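Long-range contact in protein Amuc_1100 (Akkermansia muciniphila, PDB 6KNY), which is of unknown function but is probably held in the membrane by a transmembrane helix that precedes this soluble, monomeric part: residues 134-139 / 185-189. Sequence-based numbering, arbitrary orientation.
Sequences LAECGL and SVLKA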
ATOM      1  N   LEU A 134       1.939  -2.254   9.151  1.00 29.14           N
ATOM      2  CA  LEU A 134       2.490  -1.070   9.825  1.00 29.61           C
ATOM      3  C   LEU A 134       1.734  -0.760  11.115  1.00 30.25           C
ATOM      4  O   LEU A 134       2.327  -0.292  12.099  1.00 32.10           O
ATOM      5  CB  LEU A 134       2.447   0.150   8.904  1.00 27.76           C
ATOM      6  CG  LEU A 134       3.299   0.162   7.626  1.00 27.79           C
ATOM      7  CD1 LEU A 134       2.957   1.382   6.784  1.00 27.16           C
ATOM      8  CD2 LEU A 134       4.789   0.130   7.939  1.00 26.62           C
ATOM      9  N   ALA A 135       0.424  -1.009  11.126  1.00 33.54           N
ATOM     10  CA  ALA A 135      -0.394  -0.741  12.305  1.00 34.97           C
ATOM     11  C   ALA A 135      -0.007  -1.627  13.478  1.00 37.27           C
ATOM     12  O   ALA A 135      -0.393  -1.340  14.618  1.00 42.74           O
ATOM     13  CB  ALA A 135      -1.875  -0.938  11.965  1.00 33.00           C
ATOM     14  N   GLU A 136       0.769  -2.679  13.224  1.00 37.57           N
ATOM     15  CA  GLU A 136       1.227  -3.615  14.240  1.00 36.84           C
ATOM     16  C   GLU A 136       2.590  -3.253  14.800  1.00 37.28           C
ATOM     17  O   GLU A 136       3.130  -4.009  15.612  1.00 38.85           O
ATOM     18  CB  GLU A 136       1.275  -5.034  13.651  1.00 40.93           C
ATOM     19  CG  GLU A 136      -0.080  -5.573  13.205  1.00 49.10           C
ATOM     20  CD  GLU A 136       0.030  -6.829  12.341  1.00 60.97           C
ATOM     21  OE1 GLU A 136       1.162  -7.314  12.116  1.00 70.18           O
ATOM     22  OE2 GLU A 136      -1.021  -7.334  11.885  1.00 73.39           O
ATOM     23  N   CYS A 137       3.162  -2.121  14.397  1.00 37.02           N
ATOM     24  CA  CYS A 137       4.529  -1.788  14.772  1.00 36.45           C
ATOM     25  C   CYS A 137       4.632  -0.830  15.950  1.00 37.56           C
ATOM     26  O   CYS A 137       5.749  -0.507  16.358  1.00 43.95           O
ATOM     27  CB  CYS A 137       5.274  -1.207  13.565  1.00 39.64           C
ATOM     28  SG  CYS A 137       5.520  -2.446  12.269  1.00 36.54           S
ATOM     29  N   GLY A 138       3.515  -0.384  16.523  1.00 36.98           N
ATOM     30  CA  GLY A 138       3.590   0.513  17.664  1.00 32.87           C
ATOM     31  C   GLY A 138       3.742   1.972  17.305  1.00 33.18           C
ATOM     32  O   GLY A 138       4.235   2.762  18.126  1.00 34.24           O
ATOM     33  N   LEU A 139       3.359   2.355  16.085  1.00 34.02           N
ATOM     34  CA  LEU A 139       3.445   3.746  15.663  1.00 33.39           C
ATOM     35  C   LEU A 139       2.420   4.579  16.417  1.00 35.52           C
ATOM     36  O   LEU A 139       1.467   4.057  16.992  1.00 35.28           O
ATOM     37  CB  LEU A 139       3.184   3.868  14.164  1.00 31.80           C
ATOM     38  CG  LEU A 139       4.162   3.133  13.249  1.00 32.76           C
ATOM     39  CD1 LEU A 139       3.598   3.032  11.842  1.00 33.99           C
ATOM     40  CD2 LEU A 139       5.535   3.818  13.254  1.00 33.85           C
ATOM     41  N   SER A 185       9.406   1.935  17.042  1.00 38.32           N
ATOM     42  CA  SER A 185       8.312   1.588  16.135  1.00 38.15           C
ATOM     43  C   SER A 185       8.662   1.900  14.683  1.00 32.39           C
ATOM     44  O   SER A 185       8.216   1.198  13.765  1.00 30.21           O
ATOM     45  CB  SER A 185       7.034   2.328  16.536  1.00 40.29           C
ATOM     46  OG  SER A 185       7.202   3.734  16.487  1.00 42.44           O
ATOM     47  N   VAL A 186       9.474   2.925  14.456  1.00 33.09           N
ATOM     48  CA  VAL A 186       9.851   3.269  13.090  1.00 34.30           C
ATOM     49  C   VAL A 186      10.764   2.202  12.498  1.00 33.94           C
ATOM     50  O   VAL A 186      10.597   1.795  11.339  1.00 36.20           O
ATOM     51  CB  VAL A 186      10.493   4.665  13.077  1.00 37.29           C
ATOM     52  CG1 VAL A 186      11.286   4.855  11.800  1.00 41.35           C
ATOM     53  CG2 VAL A 186       9.404   5.717  13.235  1.00 38.55           C
ATOM     54  N   LEU A 187      11.720   1.704  13.289  1.00 33.33           N
ATOM     55  CA  LEU A 187      12.558   0.591  12.834  1.00 35.29           C
ATOM     56  C   LEU A 187      11.720  -0.637  12.512  1.00 32.09           C
ATOM     57  O   LEU A 187      11.963  -1.311  11.502  1.00 37.47           O
ATOM     58  CB  LEU A 187      13.634   0.257  13.876  1.00 40.46           C
ATOM     59  CG  LEU A 187      14.605   1.385  14.273  1.00 46.45           C
ATOM     60  CD1 LEU A 187      15.314   1.066  15.584  1.00 51.66           C
ATOM     61  CD2 LEU A 187      15.634   1.684  13.185  1.00 44.77           C
ATOM     62  N   LYS A 188      10.722  -0.951  13.348  1.00 33.46           N
ATOM     63  CA  LYS A 188       9.832  -2.071  13.027  1.00 35.00           C
ATOM     64  C   LYS A 188       9.032  -1.797  11.759  1.00 32.14           C
ATOM     65  O   LYS A 188       8.773  -2.714  10.975  1.00 32.83           O
ATOM     66  CB  LYS A 188       8.861  -2.360  14.171  1.00 38.21           C
ATOM     67  CG  LYS A 188       9.474  -2.782  15.486  1.00 45.35           C
ATOM     68  CD  LYS A 188       8.363  -3.205  16.450  1.00 47.49           C
ATOM     69  CE  LYS A 188       8.815  -3.135  17.898  1.00 52.68           C
ATOM     70  NZ  LYS A 188       7.689  -2.882  18.860  1.00 59.36           N
ATOM     71  N   ALA A 189       8.574  -0.559  11.583  1.00 28.94           N
ATOM     72  CA  ALA A 189       7.818  -0.208  10.384  1.00 29.62           C
ATOM     73  C   ALA A 189       8.680  -0.367   9.143  1.00 30.41           C
ATOM     74  O   ALA A 189       8.253  -0.945   8.135  1.00 28.98           O
ATOM     75  CB  ALA A 189       7.303   1.232  10.489  1.00 29.09           C
TER
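C137 lays its CB and SG against one side of the helix 183-194, over K188 and A189. Its CB meets the CB of K188 at 3.8 Å. With SG swung beside the backbone N of C137 (chi1 -67°), the sulfur rests against the K188-A189 peptide, 3.5 Å from K188 O. C137 also touches A192, one turn further along the same helix. K188 adds its aliphatic stem: CD passes 3.8 Å from C137 O at the exposed border of the contact.

S185 fits against the bend of the loop. Its CB faces two carbonyl oxygens, C137 O at 3.1 Å and G138 O at 3.2 Å. The CA of S185 also makes a weak CH...O contact with C137 O. The hydroxyl is used elsewhere, as S185 OG hydrogen-bonds to D182 O at the N-terminal end of helix 183-194. G138 has positive phi (85°), a backbone shape suited to glycine, and its carbonyl lies beside S185 CB.

Deeper in, two leucines close over A189. L134 brings CD2 to 3.7 Å from the CB of A189, while L139 CD2 reaches the same methyl more loosely, at 4.2 Å. The same L139 branch rests 3.6 Å from S185 OG and also lies near V186 CG2. F179 of strand 170-181 touches both L139 and A189 from the sheet, and L134 also packs on I193 and F142.

The loop runs antiparallel to the helix, with L134 level with A189 and G138 level with S185. A type I turn runs from L134 to C137, in the link between helix 117-134 and strand 141-146. Strands 170-181 and 201-210 are parallel, with 265-276 between them. The loop thus packs on the crossover helix of a split beta-alpha-beta unit, with F179 and F142 of the mixed sheet beneath.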